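Local coordinates for YecR (Salmonella typhimurium, PDB 7BGL), which is a YecR-like lipoprotein of unsettled function that packs against other proteins in a large assembly, probably the LP ring of the bacterial flagellum, at residues T17-A22 with N39-F44; Q74-C79 with R91-W96. All coordinates share one frame; numbering follows the deposited sequence.

Contact 1. Residues T17-A22 with N39-F44; sequences TITRQA and NQPLFF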
ATOM      1  N   THR C  17      51.647  80.803  59.927  1.00133.59           N
ATOM      2  CA  THR C  17      50.487  80.426  60.726  1.00133.59           C
ATOM      3  C   THR C  17      49.719  81.666  61.166  1.00133.59           C
ATOM      4  O   THR C  17      49.152  81.712  62.263  1.00133.59           O
ATOM      5  CB  THR C  17      50.902  79.593  61.940  1.00133.59           C
ATOM      6  OG1 THR C  17      51.914  78.656  61.551  1.00133.59           O
ATOM      7  CG2 THR C  17      49.709  78.835  62.501  1.00133.59           C
ATOM      8  N   ILE C  18      49.688  82.691  60.314  1.00134.46           N
ATOM      9  CA  ILE C  18      49.021  83.950  60.629  1.00134.46           C
ATOM     10  C   ILE C  18      48.117  84.323  59.463  1.00134.46           C
ATOM     11  O   ILE C  18      48.577  84.397  58.318  1.00134.46           O
ATOM     12  CB  ILE C  18      50.022  85.083  60.912  1.00134.46           C
ATOM     13  CG1 ILE C  18      51.248  84.950  60.006  1.00134.46           C
ATOM     14  CG2 ILE C  18      50.434  85.078  62.376  1.00134.46           C
ATOM     15  CD1 ILE C  18      52.566  85.035  60.744  1.00134.46           C
ATOM     16  N   THR C  19      46.838  84.558  59.748  1.00133.05           N
ATOM     17  CA  THR C  19      45.889  85.018  58.743  1.00133.05           C
ATOM     18  C   THR C  19      44.735  85.720  59.444  1.00133.05           C
ATOM     19  O   THR C  19      44.491  85.516  60.636  1.00133.05           O
ATOM     20  CB  THR C  19      45.369  83.866  57.875  1.00133.05           C
ATOM     21  OG1 THR C  19      46.423  82.924  57.643  1.00133.05           O
ATOM     22  CG2 THR C  19      44.869  84.395  56.538  1.00133.05           C
ATOM     23  N   ARG C  20      44.022  86.547  58.686  1.00132.79           N
ATOM     24  CA  ARG C  20      42.959  87.380  59.237  1.00132.79           C
ATOM     25  C   ARG C  20      42.012  87.769  58.106  1.00132.79           C
ATOM     26  O   ARG C  20      42.029  87.172  57.024  1.00132.79           O
ATOM     27  CB  ARG C  20      43.540  88.615  59.935  1.00132.79           C
ATOM     28  CG  ARG C  20      44.185  88.344  61.285  1.00132.79           C
ATOM     29  CD  ARG C  20      43.173  87.856  62.305  1.00132.79           C
ATOM     30  NE  ARG C  20      43.380  86.454  62.645  1.00132.79           N
ATOM     31  CZ  ARG C  20      44.328  86.015  63.462  1.00132.79           C
ATOM     32  NH1 ARG C  20      45.180  86.845  64.041  1.00132.79           N
ATOM     33  NH2 ARG C  20      44.425  84.711  63.701  1.00132.79           N
ATOM     34  N   GLN C  21      41.181  88.781  58.361  1.00128.69           N
ATOM     35  CA  GLN C  21      40.333  89.410  57.349  1.00128.69           C
ATOM     36  C   GLN C  21      39.337  88.410  56.750  1.00128.69           C
ATOM     37  O   GLN C  21      39.370  88.074  55.564  1.00128.69           O
ATOM     38  CB  GLN C  21      41.194  90.052  56.255  1.00128.69           C
ATOM     39  CG  GLN C  21      42.287  90.964  56.788  1.00128.69           C
ATOM     40  CD  GLN C  21      43.658  90.318  56.740  1.00128.69           C
ATOM     41  OE1 GLN C  21      43.939  89.494  55.869  1.00128.69           O
ATOM     42  NE2 GLN C  21      44.519  90.687  57.680  1.00128.69           N
ATOM     43  N   ALA C  22      38.441  87.943  57.616  1.00124.76           N
ATOM     44  CA  ALA C  22      37.306  87.129  57.197  1.00124.76           C
ATOM     45  C   ALA C  22      36.133  88.050  56.874  1.00124.76           C
ATOM     46  O   ALA C  22      35.632  88.756  57.756  1.00124.76           O
ATOM     47  CB  ALA C  22      36.923  86.127  58.286  1.00124.76           C
ATOM     48  N   ASN C  39      40.361  83.382  53.349  1.00116.19           N
ATOM     49  CA  ASN C  39      41.342  82.710  52.510  1.00116.19           C
ATOM     50  C   ASN C  39      42.479  82.139  53.348  1.00116.19           C
ATOM     51  O   ASN C  39      42.814  82.660  54.416  1.00116.19           O
ATOM     52  CB  ASN C  39      41.912  83.671  51.461  1.00116.19           C
ATOM     53  CG  ASN C  39      40.837  84.290  50.594  1.00116.19           C
ATOM     54  OD1 ASN C  39      39.715  83.790  50.524  1.00116.19           O
ATOM     55  ND2 ASN C  39      41.174  85.388  49.928  1.00116.19           N
ATOM     56  N   GLN C  40      43.067  81.057  52.844  1.00120.69           N
ATOM     57  CA  GLN C  40      44.231  80.428  53.451  1.00120.69           C
ATOM     58  C   GLN C  40      45.258  80.105  52.375  1.00120.69           C
ATOM     59  O   GLN C  40      44.954  79.366  51.429  1.00120.69           O
ATOM     60  CB  GLN C  40      43.834  79.153  54.197  1.00120.69           C
ATOM     61  CG  GLN C  40      43.601  79.333  55.684  1.00120.69           C
ATOM     62  CD  GLN C  40      43.872  78.062  56.467  1.00120.69           C
ATOM     63  OE1 GLN C  40      44.509  77.135  55.966  1.00120.69           O
ATOM     64  NE2 GLN C  40      43.381  78.009  57.699  1.00120.69           N
ATOM     65  N   PRO C  41      46.475  80.642  52.473  1.00123.80           N
ATOM     66  CA  PRO C  41      47.527  80.249  51.525  1.00123.80           C
ATOM     67  C   PRO C  41      47.864  78.772  51.650  1.00123.80           C
ATOM     68  O   PRO C  41      47.314  78.079  52.512  1.00123.80           O
ATOM     69  CB  PRO C  41      48.717  81.136  51.918  1.00123.80           C
ATOM     70  CG  PRO C  41      48.137  82.253  52.716  1.00123.80           C
ATOM     71  CD  PRO C  41      46.889  81.739  53.360  1.00123.80           C
ATOM     72  N   LEU C  42      48.761  78.278  50.799  1.00121.80           N
ATOM     73  CA  LEU C  42      49.082  76.856  50.783  1.00121.80           C
ATOM     74  C   LEU C  42      49.560  76.383  52.151  1.00121.80           C
ATOM     75  O   LEU C  42      48.890  75.573  52.802  1.00121.80           O
ATOM     76  CB  LEU C  42      50.143  76.564  49.719  1.00121.80           C
ATOM     77  CG  LEU C  42      50.065  75.207  49.016  1.00121.80           C
ATOM     78  CD1 LEU C  42      51.194  75.060  48.009  1.00121.80           C
ATOM     79  CD2 LEU C  42      50.091  74.067  50.023  1.00121.80           C
ATOM     80  N   PHE C  43      50.711  76.877  52.596  1.00126.15           N
ATOM     81  CA  PHE C  43      51.258  76.522  53.906  1.00126.15           C
ATOM     82  C   PHE C  43      50.938  77.603  54.940  1.00126.15           C
ATOM     83  O   PHE C  43      51.823  78.191  55.560  1.00126.15           O
ATOM     84  CB  PHE C  43      52.762  76.280  53.800  1.00126.15           C
ATOM     85  CG  PHE C  43      53.417  77.020  52.670  1.00126.15           C
ATOM     86  CD1 PHE C  43      53.588  78.393  52.728  1.00126.15           C
ATOM     87  CD2 PHE C  43      53.865  76.341  51.548  1.00126.15           C
ATOM     88  CE1 PHE C  43      54.191  79.076  51.688  1.00126.15           C
ATOM     89  CE2 PHE C  43      54.469  77.019  50.506  1.00126.15           C
ATOM     90  CZ  PHE C  43      54.632  78.387  50.576  1.00126.15           C
ATOM     91  N   PHE C  44      49.645  77.859  55.123  1.00128.07           N
ATOM     92  CA  PHE C  44      49.191  78.888  56.048  1.00128.07           C
ATOM     93  C   PHE C  44      47.941  78.416  56.777  1.00128.07           C
ATOM     94  O   PHE C  44      47.202  77.558  56.288  1.00128.07           O
ATOM     95  CB  PHE C  44      48.895  80.211  55.323  1.00128.07           C
ATOM     96  CG  PHE C  44      50.111  81.063  55.088  1.00128.07           C
ATOM     97  CD1 PHE C  44      51.059  80.698  54.147  1.00128.07           C
ATOM     98  CD2 PHE C  44      50.300  82.232  55.805  1.00128.07           C
ATOM     99  CE1 PHE C  44      52.176  81.482  53.928  1.00128.07           C
ATOM    100  CE2 PHE C  44      51.415  83.021  55.590  1.00128.07           C
ATOM    101  CZ  PHE C  44      52.354  82.645  54.650  1.00128.07           C
TER

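Contact 2. Residues Q74-C79 with R91-W96; sequences QPVGTC and RFTLSW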
ATOM      1  N   GLN C  74      29.998  74.368  61.007  1.00105.89           N
ATOM      2  CA  GLN C  74      31.434  74.157  61.060  1.00105.89           C
ATOM      3  C   GLN C  74      32.081  74.749  59.817  1.00105.89           C
ATOM      4  O   GLN C  74      31.460  74.789  58.749  1.00105.89           O
ATOM      5  CB  GLN C  74      31.766  72.661  61.150  1.00105.89           C
ATOM      6  CG  GLN C  74      33.197  72.351  61.550  1.00105.89           C
ATOM      7  CD  GLN C  74      33.560  70.896  61.326  1.00105.89           C
ATOM      8  OE1 GLN C  74      32.795  70.139  60.728  1.00105.89           O
ATOM      9  NE2 GLN C  74      34.731  70.497  61.808  1.00105.89           N
ATOM     10  N   PRO C  75      33.323  75.217  59.925  1.00107.10           N
ATOM     11  CA  PRO C  75      33.988  75.802  58.755  1.00107.10           C
ATOM     12  C   PRO C  75      34.116  74.793  57.623  1.00107.10           C
ATOM     13  O   PRO C  75      34.347  73.603  57.848  1.00107.10           O
ATOM     14  CB  PRO C  75      35.361  76.222  59.295  1.00107.10           C
ATOM     15  CG  PRO C  75      35.533  75.459  60.572  1.00107.10           C
ATOM     16  CD  PRO C  75      34.159  75.294  61.133  1.00107.10           C
ATOM     17  N   VAL C  76      33.965  75.284  56.397  1.00104.78           N
ATOM     18  CA  VAL C  76      34.071  74.473  55.191  1.00104.78           C
ATOM     19  C   VAL C  76      35.199  75.031  54.337  1.00104.78           C
ATOM     20  O   VAL C  76      35.218  76.228  54.031  1.00104.78           O
ATOM     21  CB  VAL C  76      32.751  74.449  54.402  1.00104.78           C
ATOM     22  CG1 VAL C  76      32.944  73.736  53.077  1.00104.78           C
ATOM     23  CG2 VAL C  76      31.656  73.779  55.218  1.00104.78           C
ATOM     24  N   GLY C  77      36.134  74.165  53.954  1.00104.76           N
ATOM     25  CA  GLY C  77      37.266  74.587  53.152  1.00104.76           C
ATOM     26  C   GLY C  77      37.325  73.926  51.792  1.00104.76           C
ATOM     27  O   GLY C  77      37.496  72.708  51.692  1.00104.76           O
ATOM     28  N   THR C  78      37.184  74.721  50.733  1.00 99.96           N
ATOM     29  CA  THR C  78      37.261  74.238  49.362  1.00 99.96           C
ATOM     30  C   THR C  78      38.347  75.005  48.624  1.00 99.96           C
ATOM     31  O   THR C  78      38.402  76.237  48.699  1.00 99.96           O
ATOM     32  CB  THR C  78      35.920  74.395  48.639  1.00 99.96           C
ATOM     33  OG1 THR C  78      35.595  75.787  48.528  1.00 99.96           O
ATOM     34  CG2 THR C  78      34.815  73.680  49.404  1.00 99.96           C
ATOM     35  N   CYS C  79      39.206  74.276  47.915  1.00101.31           N
ATOM     36  CA  CYS C  79      40.284  74.914  47.173  1.00101.31           C
ATOM     37  C   CYS C  79      39.723  75.814  46.079  1.00101.31           C
ATOM     38  O   CYS C  79      38.782  75.447  45.369  1.00101.31           O
ATOM     39  CB  CYS C  79      41.207  73.857  46.565  1.00101.31           C
ATOM     40  SG  CYS C  79      42.856  74.462  46.140  1.00101.31           S
ATOM     41  N   ARG C  91      39.554  78.285  50.341  1.00110.10           N
ATOM     42  CA  ARG C  91      38.485  79.142  50.834  1.00110.10           C
ATOM     43  C   ARG C  91      37.753  78.443  51.972  1.00110.10           C
ATOM     44  O   ARG C  91      37.299  77.305  51.820  1.00110.10           O
ATOM     45  CB  ARG C  91      37.507  79.489  49.711  1.00110.10           C
ATOM     46  CG  ARG C  91      38.082  80.403  48.645  1.00110.10           C
ATOM     47  CD  ARG C  91      38.067  81.852  49.100  1.00110.10           C
ATOM     48  NE  ARG C  91      38.603  82.747  48.082  1.00110.10           N
ATOM     49  CZ  ARG C  91      37.928  83.162  47.019  1.00110.10           C
ATOM     50  NH1 ARG C  91      36.680  82.780  46.802  1.00110.10           N
ATOM     51  NH2 ARG C  91      38.519  83.981  46.154  1.00110.10           N
ATOM     52  N   PHE C  92      37.640  79.127  53.108  1.00113.40           N
ATOM     53  CA  PHE C  92      36.931  78.612  54.270  1.00113.40           C
ATOM     54  C   PHE C  92      35.682  79.450  54.494  1.00113.40           C
ATOM     55  O   PHE C  92      35.753  80.684  54.522  1.00113.40           O
ATOM     56  CB  PHE C  92      37.822  78.628  55.513  1.00113.40           C
ATOM     57  CG  PHE C  92      38.903  77.587  55.497  1.00113.40           C
ATOM     58  CD1 PHE C  92      40.143  77.868  54.949  1.00113.40           C
ATOM     59  CD2 PHE C  92      38.679  76.328  56.024  1.00113.40           C
ATOM     60  CE1 PHE C  92      41.139  76.912  54.931  1.00113.40           C
ATOM     61  CE2 PHE C  92      39.671  75.368  56.008  1.00113.40           C
ATOM     62  CZ  PHE C  92      40.903  75.660  55.461  1.00113.40           C
ATOM     63  N   THR C  93      34.546  78.776  54.654  1.00112.56           N
ATOM     64  CA  THR C  93      33.250  79.424  54.760  1.00112.56           C
ATOM     65  C   THR C  93      32.659  79.229  56.149  1.00112.56           C
ATOM     66  O   THR C  93      32.804  78.171  56.767  1.00112.56           O
ATOM     67  CB  THR C  93      32.275  78.881  53.710  1.00112.56           C
ATOM     68  OG1 THR C  93      31.914  77.535  54.041  1.00112.56           O
ATOM     69  CG2 THR C  93      32.910  78.905  52.328  1.00112.56           C
ATOM     70  N   LEU C  94      31.991  80.274  56.633  1.00116.44           N
ATOM     71  CA  LEU C  94      31.281  80.256  57.906  1.00116.44           C
ATOM     72  C   LEU C  94      29.824  80.599  57.636  1.00116.44           C
ATOM     73  O   LEU C  94      29.534  81.614  56.993  1.00116.44           O
ATOM     74  CB  LEU C  94      31.897  81.246  58.898  1.00116.44           C
ATOM     75  CG  LEU C  94      33.324  80.947  59.360  1.00116.44           C
ATOM     76  CD1 LEU C  94      33.846  82.064  60.250  1.00116.44           C
ATOM     77  CD2 LEU C  94      33.388  79.609  60.079  1.00116.44           C
ATOM     78  N   SER C  95      28.918  79.760  58.124  1.00118.07           N
ATOM     79  CA  SER C  95      27.491  79.923  57.889  1.00118.07           C
ATOM     80  C   SER C  95      26.786  80.332  59.175  1.00118.07           C
ATOM     81  O   SER C  95      27.147  79.881  60.265  1.00118.07           O
ATOM     82  CB  SER C  95      26.875  78.632  57.346  1.00118.07           C
ATOM     83  OG  SER C  95      27.139  77.539  58.209  1.00118.07           O
ATOM     84  N   TRP C  96      25.787  81.200  59.038  1.00122.77           N
ATOM     85  CA  TRP C  96      24.995  81.681  60.159  1.00122.77           C
ATOM     86  C   TRP C  96      23.529  81.692  59.756  1.00122.77           C
ATOM     87  O   TRP C  96      23.191  82.047  58.623  1.00122.77           O
ATOM     88  CB  TRP C  96      25.428  83.087  60.598  1.00122.77           C
ATOM     89  CG  TRP C  96      26.908  83.232  60.803  1.00122.77           C
ATOM     90  CD1 TRP C  96      27.869  83.282  59.836  1.00122.77           C
ATOM     91  CD2 TRP C  96      27.593  83.344  62.055  1.00122.77           C
ATOM     92  NE1 TRP C  96      29.110  83.420  60.409  1.00122.77           N
ATOM     93  CE2 TRP C  96      28.967  83.460  61.771  1.00122.77           C
ATOM     94  CE3 TRP C  96      27.176  83.359  63.390  1.00122.77           C
ATOM     95  CZ2 TRP C  96      29.928  83.588  62.770  1.00122.77           C
ATOM     96  CZ3 TRP C  96      28.131  83.487  64.381  1.00122.77           C
ATOM     97  CH2 TRP C  96      29.490  83.598  64.066  1.00122.77           C
TER

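Contact 1. Residues T17-A22 with N39-F44
The methyl of T19 lies against the backbone of N39, its CG2 standing 3.4 Å from N39 O. With CG2 anti to the backbone N (and OG1 beside that N, chi1 -37°), the two branches of the threonine divide the work. The methyl takes the strand carbonyl, while the hydroxyl faces the turn that follows: T19 OG1 lies 4.3 Å from F44 CB, and P41 CD is a more distant neighbour.

F44 meets the other segment through its rim. The carbonyl oxygen of I18 sits in the plane of the ring, 3.7 Å from F44 CD2, so that the aromatic C-H edge, with its slight positive polarisation, faces an oxygen.

The segment 17-22 leads into strand 23-28, whose sheet neighbour is strand 33-41. Here it runs past the C-terminal part of that neighbour without pairing, as the 7.2 Å between T19 CA and Q40 CA makes plain. R47, in the loop beyond F44, adds a tie by donating from NH1 to T17 O.

The contact buries 222 Å² at the protein surface. Its chemistry, a methyl and a ring edge laid against carbonyl oxygens, implies that between these two segments it rests on van der Waals fit and probably weak C-H to oxygen electrostatics, with no hydrogen bond across it beyond the one R47 supplies from outside.

Contact 2. Residues Q74-C79 with R91-W96
V76 and G77 pair with T93 and F92 in an antiparallel beta hairpin, in which strand 76-82 forms an outermost strand of this chain's four-stranded sheet and strand 87-97 lies inside it. C79 bonds to C87 as a disulfide that ties the same two strands together farther along.

Backbone hydrogen bonds set the register. V76 and T93 form a hydrogen-bonded pair, each N-H reaching the other's carbonyl, with T93 N 2.7 Å from V76 O; T78 and R91 do the same two residues along. G77 and F92 are the non-hydrogen-bonded pair between them, their CA atoms only 4.2 Å apart. Weaker C-H...O contacts fill the gaps: F92 CA approaches V76 O at 2.9 Å, and G77 CA approaches R91 O at 3.0 Å, so both carbonyls receive an N-H and a C-H.

CH-pi and aliphatic packing occupies the F92 side. A chi1 of -72° sets CG anti to the carbonyl carbon, and a chi2 of 90° turns one ring face to the glycine, where G77 CA forms a CH-pi contact 4.1 Å from the F92 ring centroid, 29° off its normal. Farther along, P75 CB meets the L94 methyl CD2 at 4.0 Å.

The side chains of V76, T78, R91 and T93 leave the sheet by the other face, where V76, T78 and T93 also pack on the chain of another protein. Here V76 and T93 cross obliquely, and the hydroxyl does the touching: T93 OG1, set between its own backbone N and carbonyl carbon, lies 3.2 Å from V76 CB.

How the contacts relate
Both contacts lie at the surface and both reach the same sheet, but contact 1 does so from a loop, set against strand 33-41, whereas contact 2 joins two paired strands. The centre of contact 2 is about 6 Å, and that of contact 1 about 12 Å, from the centre of the chain. Strands 33-41 and 87-97 are neighbours, so the two contacts touch: Q40 of contact 1 packs on the ring of F92, and N39 OD1 comes within 2.9 Å of R91 NE. The chemistry follows position, with reciprocal backbone hydrogen bonds inside the hairpin and none between the loop and the strand. Contact 2 also meets two other protein chains of the assembly; none touches contact 1.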